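PDB 6J3A: gamma-glutamyltranspeptidase from Streptomyces lincolnensis, which probably acts on gamma-glutamyl-type bonds, as an LmbA-like homologue of the gamma-glutamyltranspeptidases of the Ntn-hydrolase superfamily. Local coordinates for residues V155-L158 with F159-W163; Y263-N266 with G267-V270; A212-V215 with W216-G219; L456-R459 with L460-T463; L183-P186 with T187-A190. All coordinates share one frame; numbering follows the deposited sequence.

Contact 1 of 5, residues V155-L158 with F159-W163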
loop_
_atom_site.group_PDB
_atom_site.type_symbol
_atom_site.label_atom_id
_atom_site.label_comp_id
_atom_site.label_asym_id
_atom_site.label_seq_id
_atom_site.Cartn_x
_atom_site.Cartn_y
_atom_site.Cartn_z
ATOM N N VAL A 155 18.041 15.003 20.908
ATOM C CA VAL A 155 18.248 16.416 21.231
ATOM C C VAL A 155 17.453 16.777 22.476
ATOM O O VAL A 155 16.926 17.885 22.582
ATOM C CB VAL A 155 17.841 17.355 20.056
ATOM C CG1 VAL A 155 18.833 17.224 18.907
ATOM C CG2 VAL A 155 16.405 17.111 19.579
ATOM N N ARG A 156 17.355 15.842 23.416
ATOM C CA ARG A 156 16.572 16.077 24.630
ATOM C C ARG A 156 17.240 17.148 25.480
ATOM O O ARG A 156 16.594 18.112 25.891
ATOM C CB ARG A 156 16.405 14.796 25.456
ATOM C CG ARG A 156 15.615 15.008 26.743
ATOM C CD ARG A 156 15.501 13.757 27.594
ATOM N NE ARG A 156 14.307 12.996 27.252
ATOM C CZ ARG A 156 13.054 13.329 27.570
ATOM N NH1 ARG A 156 12.776 14.432 28.257
ATOM N NH2 ARG A 156 12.056 12.550 27.184
ATOM N N GLU A 157 18.531 16.957 25.737
ATOM C CA GLU A 157 19.318 17.890 26.536
ATOM C C GLU A 157 19.304 19.287 25.930
ATOM O O GLU A 157 19.017 20.259 26.623
ATOM C CB GLU A 157 20.755 17.392 26.674
ATOM C CG GLU A 157 21.682 18.410 27.335
ATOM C CD GLU A 157 22.872 17.783 28.029
ATOM O OE1 GLU A 157 23.212 16.622 27.712
ATOM O OE2 GLU A 157 23.473 18.463 28.891
ATOM N N LEU A 158 19.626 19.371 24.641
ATOM C CA LEU A 158 19.577 20.633 23.902
ATOM C C LEU A 158 18.234 21.363 24.049
ATOM O O LEU A 158 18.199 22.578 24.202
ATOM C CB LEU A 158 19.869 20.377 22.422
ATOM C CG LEU A 158 20.055 21.584 21.489
ATOM C CD1 LEU A 158 21.217 22.468 21.928
ATOM C CD2 LEU A 158 20.295 21.123 20.058
ATOM N N PHE A 159 17.140 20.610 24.012
ATOM C CA PHE A 159 15.781 21.169 24.100
ATOM C C PHE A 159 15.466 21.693 25.494
ATOM O O PHE A 159 14.955 22.810 25.657
ATOM C CB PHE A 159 14.744 20.090 23.738
ATOM C CG PHE A 159 14.450 19.960 22.262
ATOM C CD1 PHE A 159 15.333 20.412 21.279
ATOM C CD2 PHE A 159 13.278 19.344 21.858
ATOM C CE1 PHE A 159 15.033 20.275 19.933
ATOM C CE2 PHE A 159 12.980 19.197 20.510
ATOM C CZ PHE A 159 13.859 19.668 19.548
ATOM N N GLU A 160 15.750 20.862 26.493
ATOM C CA GLU A 160 15.446 21.183 27.890
ATOM C C GLU A 160 16.239 22.380 28.405
ATOM O O GLU A 160 15.668 23.304 28.985
ATOM C CB GLU A 160 15.693 19.960 28.783
ATOM C CG GLU A 160 14.628 18.897 28.591
ATOM C CD GLU A 160 14.876 17.616 29.357
ATOM O OE1 GLU A 160 16.042 17.289 29.684
ATOM O OE2 GLU A 160 13.877 16.921 29.610
ATOM N N THR A 161 17.546 22.354 28.156
ATOM C CA THR A 161 18.488 23.325 28.712
ATOM C C THR A 161 18.652 24.575 27.861
ATOM O O THR A 161 19.047 25.614 28.372
ATOM C CB THR A 161 19.897 22.716 28.886
ATOM O OG1 THR A 161 20.511 22.523 27.604
ATOM C CG2 THR A 161 19.846 21.387 29.665
ATOM N N GLU A 162 18.350 24.476 26.571
ATOM C CA GLU A 162 18.767 25.495 25.607
ATOM C C GLU A 162 17.611 25.947 24.701
ATOM O O GLU A 162 17.221 27.112 24.773
ATOM C CB GLU A 162 19.973 24.961 24.824
ATOM C CG GLU A 162 21.055 25.962 24.471
ATOM C CD GLU A 162 21.654 26.736 25.634
ATOM O OE1 GLU A 162 22.557 26.223 26.327
ATOM O OE2 GLU A 162 21.248 27.896 25.806
ATOM N N TRP A 163 17.052 25.038 23.887
ATOM C CA TRP A 163 15.917 25.359 22.978
ATOM C C TRP A 163 14.595 25.028 23.637
ATOM O O TRP A 163 13.921 24.062 23.280
ATOM C CB TRP A 163 16.004 24.624 21.631
ATOM C CG TRP A 163 17.265 24.865 20.835
ATOM C CD1 TRP A 163 18.232 25.809 21.066
ATOM C CD2 TRP A 163 17.671 24.158 19.665
ATOM N NE1 TRP A 163 19.220 25.712 20.121
ATOM C CE2 TRP A 163 18.903 24.705 19.251
ATOM C CE3 TRP A 163 17.119 23.106 18.931
ATOM C CZ2 TRP A 163 19.591 24.237 18.131
ATOM C CZ3 TRP A 163 17.802 22.635 17.825
ATOM C CH2 TRP A 163 19.031 23.202 17.435
#
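Leu158 lays its CD2 methyl over the indole of Trp163, 3.5 Å from the centroid of the six-membered ring and only 10° off the ring normal, a CH-pi contact; CG anti to the backbone N (chi1 -172°) puts it there. Val155 makes a second one, its CG2 lying 3.8 Å from the centroid of the Phe159 ring. On the polar flank, Arg156 NH1 meets Glu160 OE2 at 3.0 Å in a salt bridge. The carboxylate oxygen lies in the guanidinium plane but is itself approached from above its own plane, the two planes being 61° apart; Arg156 NE has a further partner in Glu153. Thr161 doubles the grip on Glu157 O, adding an OG1 bond of 2.9 Å to its backbone N-H. Behind these contacts, Trp163 is held by its backbone N on Leu158 O, at 2.7 Å, and by its indole NE1 on Met234 O. With an alanine in place of Trp163, Leu158 CD2 would probably lose its aromatic floor and Met234 O this donor. Bonds four residues apart mark alpha helix 156-161; the five-residue bond is the wider closure at its C-terminal end, where Glu162 leaves helical geometry and Trp163 N-caps helix 164-170, a helix-to-helix junction.

Contact 2 of 5, residues Y263-N266 with G267-V270; sequences YDWN and GWTV
Trp265 and Trp268 are paired across a tight beta hairpin, closed by a type I' turn between strands 256-265 and 268-272. This hydrogen-bonded pair is joined both ways, Trp265 N to Trp268 O at 2.7 Å and Trp268 N to Trp265 O at 2.9 Å. Followed outward, Trp268 has its CB 3.4 Å from Trp265 O, which sits at the indole edge. CD1 comes to 3.3 Å from Asn266 O and 4.0 Å from Trp265 CZ3, and NE1 is 3.9 Å from Asn266 O. Farther out the indole reaches beyond the hairpin, to Phe514 edge-to-face and Arg490 in a cation-pi contact. The two indole planes are only 24° apart but slid so far that they barely overlap. The first torsion of Trp265 (174°) swings its ring so that Asn266 CB covers the centre of one face, while Leu515 and Ala518 touch it from helix 506-519. A beta carbon on Gly267 would collide with Asn266 O, so the turn backbone here suits glycine. Asp264 and Thr269, a non-hydrogen-bonded pair, lie side by side on the other face, and Thr269 OG1 donates to Asp264 OD1 at 2.8 Å from above the carboxylate plane. The hairpin is thus two-faced: Tyr263, Trp265, Trp268 and Val270 give an aromatic and aliphatic side to the helices, whereas the opposite side pairs a hydroxyl with a carboxylate.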
loop_
_atom_site.group_PDB
_atom_site.type_symbol
_atom_site.label_atom_id
_atom_site.label_comp_id
_atom_site.label_asym_id
_atom_site.label_seq_id
_atom_site.Cartn_x
_atom_site.Cartn_y
_atom_site.Cartn_z
ATOM N N TYR A 263 18.614 15.846 -20.097
ATOM C CA TYR A 263 19.574 15.052 -20.832
ATOM C C TYR A 263 18.874 13.868 -21.501
ATOM O O TYR A 263 18.143 13.116 -20.859
ATOM C CB TYR A 263 20.685 14.573 -19.912
ATOM C CG TYR A 263 21.806 13.911 -20.658
ATOM C CD1 TYR A 263 22.626 14.650 -21.509
ATOM C CD2 TYR A 263 22.044 12.538 -20.534
ATOM C CE1 TYR A 263 23.656 14.045 -22.217
ATOM C CE2 TYR A 263 23.078 11.925 -21.228
ATOM C CZ TYR A 263 23.877 12.681 -22.070
ATOM O OH TYR A 263 24.900 12.085 -22.761
ATOM N N ASP A 264 19.111 13.734 -22.802
ATOM C CA ASP A 264 18.595 12.637 -23.604
ATOM C C ASP A 264 19.499 11.399 -23.503
ATOM O O ASP A 264 20.705 11.469 -23.750
ATOM C CB ASP A 264 18.450 13.097 -25.050
ATOM C CG ASP A 264 17.326 14.129 -25.232
ATOM O OD1 ASP A 264 16.661 14.526 -24.245
ATOM O OD2 ASP A 264 17.100 14.551 -26.383
ATOM N N TRP A 265 18.900 10.274 -23.117
ATOM C CA TRP A 265 19.616 9.005 -23.009
ATOM C C TRP A 265 18.729 7.829 -23.423
ATOM O O TRP A 265 17.690 7.582 -22.809
ATOM C CB TRP A 265 20.135 8.792 -21.581
ATOM C CG TRP A 265 20.767 7.440 -21.369
ATOM C CD1 TRP A 265 22.059 7.069 -21.658
ATOM C CD2 TRP A 265 20.127 6.272 -20.838
ATOM N NE1 TRP A 265 22.260 5.741 -21.326
ATOM C CE2 TRP A 265 21.087 5.231 -20.828
ATOM C CE3 TRP A 265 18.829 6.003 -20.376
ATOM C CZ2 TRP A 265 20.789 3.947 -20.366
ATOM C CZ3 TRP A 265 18.533 4.731 -19.924
ATOM C CH2 TRP A 265 19.510 3.716 -19.918
ATOM N N ASN A 266 19.157 7.113 -24.467
ATOM C CA ASN A 266 18.586 5.807 -24.846
ATOM C C ASN A 266 17.051 5.826 -25.008
ATOM O O ASN A 266 16.343 4.954 -24.496
ATOM C CB ASN A 266 19.022 4.764 -23.812
ATOM C CG ASN A 266 18.543 3.369 -24.146
ATOM O OD1 ASN A 266 18.834 2.846 -25.219
ATOM N ND2 ASN A 266 17.793 2.764 -23.229
ATOM N N GLY A 267 16.545 6.846 -25.696
ATOM C CA GLY A 267 15.102 7.004 -25.925
ATOM C C GLY A 267 14.370 7.837 -24.889
ATOM O O GLY A 267 13.241 8.295 -25.141
ATOM N N TRP A 268 14.998 8.015 -23.722
ATOM C CA TRP A 268 14.451 8.807 -22.621
ATOM C C TRP A 268 15.076 10.195 -22.538
ATOM O O TRP A 268 16.191 10.426 -23.013
ATOM C CB TRP A 268 14.686 8.140 -21.257
ATOM C CG TRP A 268 14.281 6.713 -21.115
ATOM C CD1 TRP A 268 14.959 5.626 -21.575
ATOM C CD2 TRP A 268 13.145 6.203 -20.399
ATOM N NE1 TRP A 268 14.305 4.472 -21.222
ATOM C CE2 TRP A 268 13.190 4.798 -20.498
ATOM C CE3 TRP A 268 12.087 6.797 -19.708
ATOM C CZ2 TRP A 268 12.212 3.977 -19.932
ATOM C CZ3 TRP A 268 11.120 5.980 -19.141
ATOM C CH2 TRP A 268 11.189 4.586 -19.257
ATOM N N THR A 269 14.336 11.097 -21.903
ATOM C CA THR A 269 14.845 12.375 -21.435
ATOM C C THR A 269 14.583 12.427 -19.943
ATOM O O THR A 269 13.451 12.239 -19.519
ATOM C CB THR A 269 14.111 13.560 -22.082
ATOM O OG1 THR A 269 14.151 13.425 -23.507
ATOM C CG2 THR A 269 14.737 14.902 -21.662
ATOM N N VAL A 270 15.614 12.691 -19.151
ATOM C CA VAL A 270 15.440 12.913 -17.718
ATOM C C VAL A 270 15.460 14.412 -17.447
ATOM O O VAL A 270 16.335 15.106 -17.939
ATOM C CB VAL A 270 16.531 12.234 -16.900
ATOM C CG1 VAL A 270 16.210 12.366 -15.418
ATOM C CG2 VAL A 270 16.630 10.762 -17.281
#

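Contact 3 of 5, residues A212-V215 with W216-G219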
loop_
_atom_site.group_PDB
_atom_site.type_symbol
_atom_site.label_atom_id
_atom_site.label_comp_id
_atom_site.label_asym_id
_atom_site.label_seq_id
_atom_site.Cartn_x
_atom_site.Cartn_y
_atom_site.Cartn_z
ATOM N N ALA A 212 -2.293 35.113 1.326
ATOM C CA ALA A 212 -1.540 34.168 2.160
ATOM C C ALA A 212 -0.027 34.245 1.941
ATOM O O ALA A 212 0.751 34.067 2.881
ATOM C CB ALA A 212 -2.023 32.752 1.913
ATOM N N ARG A 213 0.388 34.489 0.702
ATOM C CA ARG A 213 1.804 34.671 0.401
ATOM C C ARG A 213 2.363 35.865 1.174
ATOM O O ARG A 213 3.471 35.803 1.692
ATOM C CB ARG A 213 2.029 34.877 -1.091
ATOM C CG ARG A 213 1.624 33.702 -1.959
ATOM C CD ARG A 213 1.845 34.039 -3.416
ATOM N NE ARG A 213 3.267 34.074 -3.740
ATOM C CZ ARG A 213 3.790 34.607 -4.840
ATOM N NH1 ARG A 213 3.019 35.185 -5.763
ATOM N NH2 ARG A 213 5.106 34.572 -5.021
ATOM N N GLU A 214 1.568 36.928 1.257
ATOM C CA GLU A 214 1.943 38.141 1.977
ATOM C C GLU A 214 1.898 38.011 3.496
ATOM O O GLU A 214 2.662 38.684 4.192
ATOM C CB GLU A 214 1.066 39.309 1.529
ATOM C CG GLU A 214 1.282 39.696 0.071
ATOM C CD GLU A 214 2.720 40.100 -0.253
ATOM O OE1 GLU A 214 3.158 39.832 -1.393
ATOM O OE2 GLU A 214 3.413 40.674 0.626
ATOM N N VAL A 215 1.008 37.166 4.007
ATOM C CA VAL A 215 0.986 36.845 5.436
ATOM C C VAL A 215 2.270 36.122 5.858
ATOM O O VAL A 215 2.841 36.430 6.905
ATOM C CB VAL A 215 -0.262 36.022 5.802
ATOM C CG1 VAL A 215 -0.182 35.492 7.228
ATOM C CG2 VAL A 215 -1.503 36.889 5.648
ATOM N N TRP A 216 2.718 35.173 5.044
ATOM C CA TRP A 216 4.003 34.517 5.274
ATOM C C TRP A 216 5.164 35.507 5.164
ATOM O O TRP A 216 6.120 35.446 5.937
ATOM C CB TRP A 216 4.229 33.362 4.289
ATOM C CG TRP A 216 5.504 32.629 4.589
ATOM C CD1 TRP A 216 6.766 33.008 4.233
ATOM C CD2 TRP A 216 5.650 31.429 5.355
ATOM N NE1 TRP A 216 7.687 32.115 4.718
ATOM C CE2 TRP A 216 7.029 31.130 5.405
ATOM C CE3 TRP A 216 4.752 30.567 5.987
ATOM C CZ2 TRP A 216 7.534 30.006 6.068
ATOM C CZ3 TRP A 216 5.257 29.446 6.652
ATOM C CH2 TRP A 216 6.640 29.179 6.684
ATOM N N ARG A 217 5.056 36.410 4.198
ATOM C CA ARG A 217 6.153 37.284 3.781
ATOM C C ARG A 217 6.353 38.549 4.599
ATOM O O ARG A 217 7.489 38.941 4.874
ATOM C CB ARG A 217 5.897 37.729 2.347
ATOM C CG ARG A 217 7.138 37.773 1.505
ATOM C CD ARG A 217 6.923 36.997 0.236
ATOM N NE ARG A 217 5.995 37.689 -0.654
ATOM C CZ ARG A 217 6.267 38.071 -1.900
ATOM N NH1 ARG A 217 5.329 38.689 -2.603
ATOM N NH2 ARG A 217 7.456 37.840 -2.461
ATOM N N THR A 218 5.239 39.210 4.904
ATOM C CA THR A 218 5.222 40.469 5.655
ATOM C C THR A 218 4.353 40.455 6.913
ATOM O O THR A 218 4.437 41.388 7.710
ATOM C CB THR A 218 4.723 41.620 4.759
ATOM O OG1 THR A 218 3.388 41.346 4.314
ATOM C CG2 THR A 218 5.646 41.802 3.553
ATOM N N GLY A 219 3.543 39.409 7.095
ATOM C CA GLY A 219 2.543 39.346 8.166
ATOM C C GLY A 219 3.051 38.716 9.451
ATOM O O GLY A 219 4.254 38.703 9.726
#
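Glu214 and Arg217 form a salt bridge near the C-terminal end of helix 205-217, where the last turn gives way to Thr218 and Gly219. The packed side belongs to Ala212, Val215 and Trp216, all buried. The backbone there is regular, Trp216 N reaching Ala212 O at 3.1 Å. Because the first torsion of Trp216 (-176°) points CG away from its own N, the indole is carried out from the helix to stack on Phe112 and touch Trp192, while Ala212 rests on Leu195 and Val199 of helix 186-200. The opposite character appears at Glu214 and Thr218, which are partly or fully exposed. Arg217 NH1 donates to Glu214 OE1 at 2.7 Å, on the syn side of the carboxylate and close to the guanidinium plane, although the two planes are turned 56° apart. A bend in the Glu214 chain at its second torsion brings the carboxylate over to the arginine. Arg217 NH2 turns instead to Trp253 O, and NE is buried with no partner in the model. The Arg213 guanidinium is near as well, but its charge is met by Asp113 and Glu210. A methionine at Arg217 would probably leave Glu214 OE1 without its charged mate and break the tie to Trp253 O. The helix end is loosely drawn, with Gly219 N making only weak bonds to Glu214 O and Val215 O. By contrast, Thr218 N, at 2.7 Å, and Thr218 OG1, at 2.8 Å, reach Glu214 O from opposite faces of its plane.

Contact 4 of 5, residues L456-R459 with L460-T463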
loop_
_atom_site.group_PDB
_atom_site.type_symbol
_atom_site.label_atom_id
_atom_site.label_comp_id
_atom_site.label_asym_id
_atom_site.label_seq_id
_atom_site.Cartn_x
_atom_site.Cartn_y
_atom_site.Cartn_z
ATOM N N LEU A 456 12.971 27.367 11.932
ATOM C CA LEU A 456 13.671 27.713 10.702
ATOM C C LEU A 456 14.571 26.580 10.194
ATOM O O LEU A 456 14.950 25.652 10.937
ATOM C CB LEU A 456 14.522 28.966 10.922
ATOM C CG LEU A 456 13.741 30.281 11.004
ATOM C CD1 LEU A 456 14.539 31.334 11.757
ATOM C CD2 LEU A 456 13.390 30.785 9.615
ATOM N N GLY A 457 14.923 26.697 8.916
ATOM C CA GLY A 457 15.721 25.695 8.222
ATOM C C GLY A 457 17.200 25.797 8.517
ATOM O O GLY A 457 17.615 26.587 9.358
ATOM N N THR A 458 17.988 24.979 7.827
ATOM C CA THR A 458 19.437 24.927 8.021
ATOM C C THR A 458 20.207 24.666 6.718
ATOM O O THR A 458 21.268 24.024 6.741
ATOM C CB THR A 458 19.803 23.813 9.014
ATOM O OG1 THR A 458 19.299 22.561 8.531
ATOM C CG2 THR A 458 19.233 24.107 10.411
ATOM N N ARG A 459 19.697 25.169 5.592
ATOM C CA ARG A 459 20.254 24.789 4.281
ATOM C C ARG A 459 21.546 25.521 3.926
ATOM O O ARG A 459 22.352 24.999 3.156
ATOM C CB ARG A 459 19.223 24.957 3.165
ATOM C CG ARG A 459 19.510 24.191 1.866
ATOM C CD ARG A 459 19.515 22.675 2.013
ATOM N NE ARG A 459 18.259 22.182 2.572
ATOM C CZ ARG A 459 17.962 20.909 2.806
ATOM N NH1 ARG A 459 18.832 19.943 2.535
ATOM N NH2 ARG A 459 16.780 20.602 3.332
ATOM N N LEU A 460 21.771 26.699 4.507
ATOM C CA LEU A 460 23.057 27.405 4.321
ATOM C C LEU A 460 24.266 26.599 4.790
ATOM O O LEU A 460 25.396 26.923 4.434
ATOM C CB LEU A 460 23.055 28.782 4.995
ATOM C CG LEU A 460 21.957 29.739 4.525
ATOM C CD1 LEU A 460 22.046 31.073 5.242
ATOM C CD2 LEU A 460 22.041 29.970 3.031
ATOM N N GLN A 461 24.032 25.540 5.561
ATOM C CA GLN A 461 25.102 24.629 5.963
ATOM C C GLN A 461 25.880 24.013 4.813
ATOM O O GLN A 461 27.010 23.577 5.001
ATOM C CB GLN A 461 24.573 23.538 6.896
ATOM C CG GLN A 461 23.934 22.336 6.233
ATOM C CD GLN A 461 23.495 21.324 7.261
ATOM O OE1 GLN A 461 24.298 20.511 7.731
ATOM N NE2 GLN A 461 22.223 21.378 7.637
ATOM N N MET A 462 25.262 23.972 3.636
ATOM C CA MET A 462 25.849 23.364 2.451
ATOM C C MET A 462 26.758 24.282 1.632
ATOM O O MET A 462 27.482 23.805 0.758
ATOM C CB MET A 462 24.720 22.819 1.579
ATOM C CG MET A 462 23.757 21.924 2.356
ATOM S SD MET A 462 22.802 20.815 1.315
ATOM C CE MET A 462 22.194 19.701 2.562
ATOM N N THR A 463 26.740 25.578 1.926
ATOM C CA THR A 463 27.660 26.532 1.309
ATOM C C THR A 463 29.040 26.422 1.942
ATOM O O THR A 463 29.240 25.702 2.922
ATOM C CB THR A 463 27.186 27.973 1.517
ATOM O OG1 THR A 463 27.121 28.244 2.919
ATOM C CG2 THR A 463 25.826 28.194 0.896
HETATM O O HOH W 1 20.715 20.850 9.829
#
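The Gln461 carboxamide and the Arg459 guanidinium are the flat groups here. NE2 of Gln461 donates to Thr458 O at 3.0 Å, the acceptor lying 16° out of the amide plane. The Arg459 guanidinium has the Met462 CE methyl at its edge, 3.4 Å from NH1, with the sulfur following the arginine chain 3.8 Å from CD, so the two side chains run alongside each other. Bends at the second and third torsions fold the arginine, and its charged end is held by Glu60 at NE and Ser439 at NH2. Water 1 joins the polar pair on the other flank: it accepts from Gln461 NE2 at 2.7 Å and hydrogen-bonds Thr458 OG1 at 2.6 Å. As Gln461 OE1 accepts from Tyr548 N, both ends of that buried amide are satisfied. Underneath, Met462 N bonds Arg459 O at 3.1 Å, while Gln461 N reaches Thr458 O only weakly. Thr463 then places both N and OG1 on Leu460 O. Successive bonds three residues apart define a short 3-10 turn, set in the buried loop between strands 454-455 and 486-490.

Contact 5 of 5, residues L183-P186 with T187-A190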
loop_
_atom_site.group_PDB
_atom_site.type_symbol
_atom_site.label_atom_id
_atom_site.label_comp_id
_atom_site.label_asym_id
_atom_site.label_seq_id
_atom_site.Cartn_x
_atom_site.Cartn_y
_atom_site.Cartn_z
ATOM N N LEU A 183 0.118 12.103 18.503
ATOM C CA LEU A 183 1.058 13.220 18.590
ATOM C C LEU A 183 0.367 14.453 18.040
ATOM O O LEU A 183 -0.172 14.403 16.939
ATOM C CB LEU A 183 2.312 12.938 17.757
ATOM C CG LEU A 183 3.237 14.118 17.440
ATOM C CD1 LEU A 183 3.769 14.782 18.709
ATOM C CD2 LEU A 183 4.383 13.638 16.566
ATOM N N ARG A 184 0.413 15.554 18.789
ATOM C CA ARG A 184 -0.206 16.813 18.371
ATOM C C ARG A 184 0.769 17.974 18.287
ATOM O O ARG A 184 1.820 17.979 18.928
ATOM C CB ARG A 184 -1.306 17.202 19.339
ATOM C CG ARG A 184 -2.591 16.437 19.160
ATOM C CD ARG A 184 -3.574 16.829 20.250
ATOM N NE ARG A 184 -4.671 15.869 20.320
ATOM C CZ ARG A 184 -4.638 14.719 20.995
ATOM N NH1 ARG A 184 -3.557 14.355 21.699
ATOM N NH2 ARG A 184 -5.700 13.921 20.966
ATOM N N ASN A 185 0.385 18.953 17.477
ATOM C CA ASN A 185 1.018 20.257 17.452
ATOM C C ASN A 185 -0.103 21.301 17.324
ATOM O O ASN A 185 -0.370 21.795 16.225
ATOM C CB ASN A 185 2.036 20.344 16.308
ATOM C CG ASN A 185 2.872 21.619 16.353
ATOM O OD1 ASN A 185 2.466 22.642 16.918
ATOM N ND2 ASN A 185 4.042 21.567 15.732
ATOM N N PRO A 186 -0.768 21.629 18.449
ATOM C CA PRO A 186 -1.888 22.595 18.408
ATOM C C PRO A 186 -1.500 24.004 17.956
ATOM O O PRO A 186 -2.340 24.714 17.406
ATOM C CB PRO A 186 -2.426 22.612 19.851
ATOM C CG PRO A 186 -1.367 21.979 20.687
ATOM C CD PRO A 186 -0.534 21.098 19.805
ATOM N N THR A 187 -0.252 24.405 18.192
ATOM C CA THR A 187 0.229 25.711 17.745
ATOM C C THR A 187 0.301 25.790 16.208
ATOM O O THR A 187 -0.197 26.743 15.602
ATOM C CB THR A 187 1.592 26.058 18.374
ATOM O OG1 THR A 187 1.526 25.911 19.798
ATOM C CG2 THR A 187 1.970 27.491 18.054
ATOM N N LEU A 188 0.921 24.792 15.586
ATOM C CA LEU A 188 0.993 24.735 14.123
ATOM C C LEU A 188 -0.412 24.755 13.538
ATOM O O LEU A 188 -0.689 25.463 12.561
ATOM C CB LEU A 188 1.754 23.490 13.664
ATOM C CG LEU A 188 1.700 23.137 12.173
ATOM C CD1 LEU A 188 2.340 24.207 11.314
ATOM C CD2 LEU A 188 2.372 21.805 11.922
ATOM N N ALA A 189 -1.297 23.986 14.154
ATOM C CA ALA A 189 -2.693 23.970 13.758
ATOM C C ALA A 189 -3.307 25.364 13.848
ATOM O O ALA A 189 -3.950 25.807 12.903
ATOM C CB ALA A 189 -3.472 23.000 14.617
ATOM N N ALA A 190 -3.092 26.043 14.976
ATOM C CA ALA A 190 -3.568 27.434 15.179
ATOM C C ALA A 190 -3.039 28.426 14.122
ATOM O O ALA A 190 -3.752 29.354 13.685
ATOM C CB ALA A 190 -3.198 27.919 16.573
HETATM O O HOH W 2 2.167 23.192 19.585
#
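From Asn185 onward the backbone turns into the first coil of helix 186-200, with Ala189 N bonded to Asn185 O at 3.2 Å and Ala190 N to Pro186 O at 2.9 Å. Asn185 is the N-cap, and its side chain takes the N-H of Leu188 directly and that of Thr187 through a water. OD1 accepts from Leu188 N at 3.0 Å, nearly straight at the hydrogen (169°), although the donor stands 56° above the plane of the amide carbonyl. A chi1 of -172°, setting CG opposite the backbone N, swings the amide across the helix mouth; there the Asn185 and Leu188 side chains cross at about a right angle, and Leu188 CB comes to 3.4 Å from OD1. Water 2 extends the cap by donating to Asn185 OD1 at 2.7 Å and accepting from Thr187 N at 3.0 Å. Pro186, in the first helical place, has no N-H to be satisfied. On the far side of the amide, ND2 bonds Gly453 O, which fixes which end of the group faces the helix. Ala189 rests against Ala138 and Glu139 of helix 127-140, seating the new helix on an earlier one. One neutral side chain, one water and a proline therefore account for the first three backbone nitrogens of the helix, and the oxygen turned to its positive end would probably be favoured by the helix dipole.

In the fold
Contact 4 is the core member of the group: its touching residues are all buried, and a salt bridge, amide bonds and water 1 deal with polarity inside the protein. The others are partly buried and lie farther out. Contacts 1 and 2 are on opposite sides of the chain's centre, their centres 49 Å apart, and each pairs an aromatic inner side with polar groups outside, on a helix and a hairpin respectively. Contacts 3 and 5 belong to consecutive helices that pack together, Ala212 touching Leu195; one describes a helix end, the other a helix start. Salt bridges four and three residues apart distinguish contacts 1 and 3, whereas contact 5 relies on a neutral cap.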